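PDB 6I9A: Lys-gingipain catalytic subunit, which cleaves proteins after lysine as the catalytic subunit of a secreted cysteine peptidase of Porphyromonas gingivalis, a probable virulence factor in periodontal disease. Local coordinates for residues A[122-136]-A[263-275]. Residues are numbered along the deposited sequence; the frame is centred on the assembly and turned at random.
Sequences SASSPEELTNIIDKV and EVITRVKEKGAYA. With CA (calcium ion), chain H.
Within the caspase-like catalytic domain of this family C25 peptidase, the 126-136 part of helix 126-141, which follows the edge strand 117-121 of the parallel four-stranded sheet, packs on the end of helix 261-267 and the loop leading to strand 273-279, bringing together helical and loop elements that flank the four-stranded and six-stranded sheets, beside a calcium site. At the calcium end, Arg267 grips Ser122 side-on. Arg267 NE meets Ser122 O at 2.9 Å in the guanidinium plane, and NH2 gives a more bent bond to Ser122 OG, while also bonding Asp85, a calcium ligand. Serine suits this place because its small hydroxyl does two jobs: Ser122 OG accepts from Arg267 NH2 and donates to Glu263 OE2 (2.6 Å). That carboxylate is bidentate on calcium, so the serine is second-shell to the metal and presumably helps fix its orientation.

One guanidinium face lies under Ser124 N; Glu128 OE1 is on that same face, 3.5 Å from Arg267 NE, an electrostatic pairing with no N-H aimed at it. The same OE1 accepts from Ser124 N and OG, which hold the carboxylate in place, and water 2 links OE2 to Arg267 NH1.

Farther along, the Asn131 amide uses both ends: ND2 closes on Arg267 O, a carbonyl at the helix terminus, and OD1 accepts from Lys269 NZ, whose chain crosses it at about a right angle. Buried Lys135 suits a cluster of four backbone carbonyls from the helix end, the loop and the start of the strand, since its long chain, bent at chi3 (-78°), carries a probably charged ammonium among them. There Lys135 NZ bonds Thr266 O and Val268 O at 2.8 Å each, and Lys271 O and Ala273 O at 2.9 Å each; four acceptors for three N-H mean that at least one proton is shared. The Thr266 oxygen is approached from above its carbonyl plane, whereas Lys271 O points almost straight at Lys135 NZ (C=O...N 167°).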
loop_
_atom_site.group_PDB
_atom_site.type_symbol
_atom_site.label_atom_id
_atom_site.label_comp_id
_atom_site.label_asym_id
_atom_site.label_seq_id
_atom_site.Cartn_x
_atom_site.Cartn_y
_atom_site.Cartn_z
ATOM N N SER A 122 -6.804 8.933 5.534
ATOM C CA SER A 122 -7.299 9.716 6.673
ATOM C C SER A 122 -6.984 11.191 6.487
ATOM O O SER A 122 -5.799 11.577 6.389
ATOM C CB SER A 122 -6.670 9.214 7.975
ATOM O OG SER A 122 -7.198 10.057 8.989
ATOM N N ALA A 123 -8.030 12.013 6.467
ATOM C CA ALA A 123 -7.901 13.449 6.279
ATOM C C ALA A 123 -8.887 14.138 7.184
ATOM O O ALA A 123 -9.975 13.601 7.415
ATOM C CB ALA A 123 -8.192 13.806 4.822
ATOM N N SER A 124 -8.552 15.367 7.620
ATOM C CA SER A 124 -9.468 16.158 8.417
ATOM C C SER A 124 -10.115 17.272 7.610
ATOM O O SER A 124 -10.943 18.031 8.151
ATOM C CB SER A 124 -8.734 16.751 9.618
ATOM O OG SER A 124 -7.793 17.742 9.255
ATOM N N SER A 125 -9.731 17.435 6.371
ATOM C CA SER A 125 -10.274 18.449 5.489
ATOM C C SER A 125 -10.139 17.960 4.056
ATOM O O SER A 125 -9.237 17.159 3.750
ATOM C CB SER A 125 -9.477 19.744 5.667
ATOM O OG SER A 125 -8.162 19.601 5.158
ATOM N N PRO A 126 -10.946 18.497 3.116
ATOM C CA PRO A 126 -10.727 18.172 1.689
ATOM C C PRO A 126 -9.319 18.541 1.221
ATOM O O PRO A 126 -8.722 17.772 0.449
ATOM C CB PRO A 126 -11.798 19.006 0.969
ATOM C CG PRO A 126 -12.910 19.120 2.020
ATOM C CD PRO A 126 -12.145 19.344 3.306
ATOM N N GLU A 127 -8.738 19.635 1.749
ATOM C CA GLU A 127 -7.396 20.058 1.352
ATOM C C GLU A 127 -6.348 18.982 1.735
ATOM O O GLU A 127 -5.443 18.692 0.939
ATOM C CB GLU A 127 -7.075 21.421 2.006
ATOM C CG GLU A 127 -7.945 22.546 1.434
ATOM C CD GLU A 127 -9.420 22.639 1.827
ATOM O OE1 GLU A 127 -9.837 22.126 2.898
ATOM O OE2 GLU A 127 -10.168 23.260 1.035
ATOM N N GLU A 128 -6.477 18.390 2.936
ATOM C CA GLU A 128 -5.537 17.332 3.313
ATOM C C GLU A 128 -5.712 16.107 2.435
ATOM O O GLU A 128 -4.735 15.453 2.099
ATOM C CB GLU A 128 -5.692 16.917 4.773
ATOM C CG GLU A 128 -5.110 17.965 5.702
ATOM C CD GLU A 128 -5.280 17.631 7.145
ATOM O OE1 GLU A 128 -6.046 16.695 7.465
ATOM O OE2 GLU A 128 -4.630 18.315 7.965
ATOM N N LEU A 129 -6.952 15.775 2.061
ATOM C CA LEU A 129 -7.141 14.649 1.140
ATOM C C LEU A 129 -6.484 14.939 -0.209
ATOM O O LEU A 129 -5.795 14.079 -0.760
ATOM C CB LEU A 129 -8.634 14.304 0.966
ATOM C CG LEU A 129 -8.876 13.125 0.047
ATOM C CD1 LEU A 129 -8.252 11.827 0.556
ATOM C CD2 LEU A 129 -10.359 12.928 -0.174
ATOM N N THR A 130 -6.651 16.181 -0.720
ATOM C CA THR A 130 -5.974 16.550 -1.949
ATOM C C THR A 130 -4.468 16.414 -1.810
ATOM O O THR A 130 -3.794 15.994 -2.763
ATOM C CB THR A 130 -6.381 17.966 -2.314
ATOM O OG1 THR A 130 -7.783 17.922 -2.626
ATOM C CG2 THR A 130 -5.578 18.525 -3.506
ATOM N N ASN A 131 -3.915 16.757 -0.630
ATOM C CA ASN A 131 -2.468 16.624 -0.446
ATOM C C ASN A 131 -2.032 15.189 -0.680
ATOM O O ASN A 131 -1.005 14.908 -1.296
ATOM C CB ASN A 131 -2.085 17.021 0.956
ATOM C CG ASN A 131 -2.220 18.480 1.224
ATOM O OD1 ASN A 131 -2.365 19.298 0.292
ATOM N ND2 ASN A 131 -2.178 18.879 2.491
ATOM N N ILE A 132 -2.790 14.236 -0.103
ATOM C CA ILE A 132 -2.427 12.817 -0.267
ATOM C C ILE A 132 -2.533 12.435 -1.723
ATOM O O ILE A 132 -1.641 11.794 -2.289
ATOM C CB ILE A 132 -3.357 11.913 0.568
ATOM C CG1 ILE A 132 -3.324 12.289 2.061
ATOM C CG2 ILE A 132 -2.978 10.421 0.345
ATOM C CD1 ILE A 132 -4.361 11.536 2.906
ATOM N N ILE A 133 -3.696 12.792 -2.335
ATOM C CA ILE A 133 -3.939 12.394 -3.731
ATOM C C ILE A 133 -2.883 12.934 -4.665
ATOM O O ILE A 133 -2.443 12.236 -5.584
ATOM C CB ILE A 133 -5.352 12.888 -4.133
ATOM C CG1 ILE A 133 -6.390 12.098 -3.356
ATOM C CG2 ILE A 133 -5.566 12.791 -5.673
ATOM C CD1 ILE A 133 -7.802 12.687 -3.455
ATOM N N ASP A 134 -2.463 14.209 -4.470
ATOM C CA ASP A 134 -1.471 14.771 -5.414
ATOM C C ASP A 134 -0.160 13.992 -5.378
ATOM O O ASP A 134 0.531 13.812 -6.396
ATOM C CB ASP A 134 -1.229 16.227 -5.079
ATOM C CG ASP A 134 -2.399 17.125 -5.435
ATOM O OD1 ASP A 134 -3.275 16.710 -6.247
ATOM O OD2 ASP A 134 -2.434 18.266 -4.933
ATOM N N LYS A 135 0.228 13.503 -4.188
ATOM C CA LYS A 135 1.460 12.698 -4.091
ATOM C C LYS A 135 1.290 11.359 -4.772
ATOM O O LYS A 135 2.163 10.867 -5.479
ATOM C CB LYS A 135 1.861 12.518 -2.625
ATOM C CG LYS A 135 2.316 13.877 -2.009
ATOM C CD LYS A 135 2.801 13.736 -0.555
ATOM C CE LYS A 135 1.654 13.613 0.395
ATOM N NZ LYS A 135 2.140 13.522 1.820
ATOM N N VAL A 136 0.128 10.713 -4.539
ATOM C CA VAL A 136 -0.163 9.425 -5.203
ATOM C C VAL A 136 -0.136 9.566 -6.716
ATOM O O VAL A 136 0.462 8.755 -7.398
ATOM C CB VAL A 136 -1.527 8.881 -4.737
ATOM C CG1 VAL A 136 -1.941 7.690 -5.580
ATOM C CG2 VAL A 136 -1.469 8.543 -3.253
ATOM N N GLU A 263 -0.776 9.604 10.069
ATOM C CA GLU A 263 -1.686 10.557 9.453
ATOM C C GLU A 263 -0.891 11.778 8.995
ATOM O O GLU A 263 -1.084 12.290 7.901
ATOM C CB GLU A 263 -2.788 10.957 10.446
ATOM C CG GLU A 263 -3.832 9.854 10.588
ATOM C CD GLU A 263 -4.867 10.150 11.661
ATOM O OE1 GLU A 263 -4.496 10.487 12.807
ATOM O OE2 GLU A 263 -6.065 9.946 11.369
ATOM N N VAL A 264 -0.003 12.304 9.869
ATOM C CA VAL A 264 0.739 13.514 9.457
ATOM C C VAL A 264 1.620 13.227 8.254
ATOM O O VAL A 264 1.682 14.059 7.331
ATOM C CB VAL A 264 1.555 14.054 10.656
ATOM C CG1 VAL A 264 2.456 15.220 10.239
ATOM C CG2 VAL A 264 0.609 14.519 11.766
ATOM N N ILE A 265 2.321 12.095 8.234
ATOM C CA ILE A 265 3.300 11.872 7.173
ATOM C C ILE A 265 2.608 11.747 5.804
ATOM O O ILE A 265 3.245 12.046 4.785
ATOM C CB ILE A 265 4.205 10.659 7.503
ATOM C CG1 ILE A 265 5.563 10.793 6.811
ATOM C CG2 ILE A 265 3.501 9.299 7.192
ATOM C CD1 ILE A 265 6.582 9.731 7.349
ATOM N N THR A 266 1.320 11.324 5.787
ATOM C CA THR A 266 0.591 11.249 4.536
ATOM C C THR A 266 -0.146 12.552 4.253
ATOM O O THR A 266 -0.251 12.928 3.082
ATOM C CB THR A 266 -0.328 10.044 4.533
ATOM O OG1 THR A 266 -1.170 10.017 5.714
ATOM C CG2 THR A 266 0.435 8.769 4.407
ATOM N N ARG A 267 -0.659 13.265 5.272
ATOM C CA ARG A 267 -1.418 14.516 5.049
ATOM C C ARG A 267 -0.543 15.686 4.609
ATOM O O ARG A 267 -1.078 16.610 3.998
ATOM C CB ARG A 267 -2.148 14.931 6.329
ATOM C CG ARG A 267 -3.273 14.007 6.716
ATOM C CD ARG A 267 -3.788 14.375 8.081
ATOM N NE ARG A 267 -4.927 13.512 8.387
ATOM C CZ ARG A 267 -5.745 13.685 9.423
ATOM N NH1 ARG A 267 -5.512 14.654 10.312
ATOM N NH2 ARG A 267 -6.765 12.853 9.614
ATOM N N VAL A 268 0.753 15.723 4.953
ATOM C CA VAL A 268 1.543 16.928 4.676
ATOM C C VAL A 268 1.642 17.184 3.172
ATOM O O VAL A 268 1.777 16.270 2.338
ATOM C CB VAL A 268 2.923 16.871 5.353
ATOM C CG1 VAL A 268 2.827 17.145 6.854
ATOM C CG2 VAL A 268 3.662 15.560 5.073
ATOM N N LYS A 269 1.591 18.496 2.818
ATOM C CA LYS A 269 1.507 18.911 1.428
ATOM C C LYS A 269 2.856 18.903 0.723
ATOM O O LYS A 269 3.793 19.537 1.204
ATOM C CB LYS A 269 0.924 20.342 1.354
ATOM C CG LYS A 269 0.689 20.770 -0.098
ATOM C CD LYS A 269 -0.153 22.056 -0.178
ATOM C CE LYS A 269 -0.694 22.322 -1.592
ATOM N NZ LYS A 269 -1.784 21.347 -2.032
ATOM N N GLU A 270 2.947 18.225 -0.418
ATOM C CA GLU A 270 4.146 18.248 -1.273
ATOM C C GLU A 270 5.414 17.928 -0.485
ATOM O O GLU A 270 6.499 18.434 -0.771
ATOM C CB GLU A 270 4.266 19.606 -2.014
ATOM C CG GLU A 270 3.117 19.797 -3.022
ATOM C CD GLU A 270 3.078 21.137 -3.725
ATOM O OE1 GLU A 270 3.835 22.044 -3.332
ATOM O OE2 GLU A 270 2.290 21.266 -4.685
ATOM N N LYS A 271 5.271 16.988 0.442
ATOM C CA LYS A 271 6.399 16.460 1.220
ATOM C C LYS A 271 5.901 15.175 1.867
ATOM O O LYS A 271 4.719 14.857 1.798
ATOM C CB LYS A 271 6.890 17.515 2.225
ATOM C CG LYS A 271 5.869 17.781 3.332
ATOM C CD LYS A 271 6.232 18.951 4.281
ATOM C CE LYS A 271 6.250 20.323 3.633
ATOM N NZ LYS A 271 4.871 20.854 3.383
ATOM N N GLY A 272 6.795 14.496 2.560
ATOM C CA GLY A 272 6.382 13.269 3.248
ATOM C C GLY A 272 6.085 12.118 2.291
ATOM O O GLY A 272 6.741 11.922 1.252
ATOM N N ALA A 273 5.106 11.290 2.716
ATOM C CA ALA A 273 4.825 9.992 2.101
ATOM C C ALA A 273 3.552 9.964 1.283
ATOM O O ALA A 273 2.622 10.723 1.564
ATOM C CB ALA A 273 4.667 8.968 3.270
ATOM N N TYR A 274 3.470 8.993 0.353
ATOM C CA TYR A 274 2.178 8.703 -0.288
ATOM C C TYR A 274 1.426 7.578 0.442
ATOM O O TYR A 274 0.214 7.438 0.265
ATOM C CB TYR A 274 2.366 8.345 -1.770
ATOM C CG TYR A 274 3.182 7.102 -2.013
ATOM C CD1 TYR A 274 2.620 5.835 -1.852
ATOM C CD2 TYR A 274 4.530 7.178 -2.366
ATOM C CE1 TYR A 274 3.364 4.680 -2.095
ATOM C CE2 TYR A 274 5.287 6.020 -2.602
ATOM C CZ TYR A 274 4.709 4.778 -2.417
ATOM O OH TYR A 274 5.393 3.620 -2.646
ATOM N N ALA A 275 2.113 6.819 1.310
ATOM C CA ALA A 275 1.483 5.756 2.102
ATOM C C ALA A 275 2.403 5.486 3.271
ATOM O O ALA A 275 3.626 5.673 3.215
ATOM C CB ALA A 275 1.281 4.498 1.284
HETATM CA CA CA H . -7.015 10.747 13.500
HETATM O O HOH W 1 -3.942 9.416 5.968
HETATM O O HOH W 2 -4.134 17.164 10.324
HETATM O O HOH W 3 0.704 17.136 -1.753
HETATM O O HOH W 4 -4.261 21.140 -0.766
HETATM O O HOH W 5 -0.598 19.120 -3.218
HETATM O O HOH W 6 -8.955 10.958 14.951
HETATM O O HOH W 7 -5.685 10.717 15.558
HETATM O O HOH W 8 -6.530 13.017 13.951
#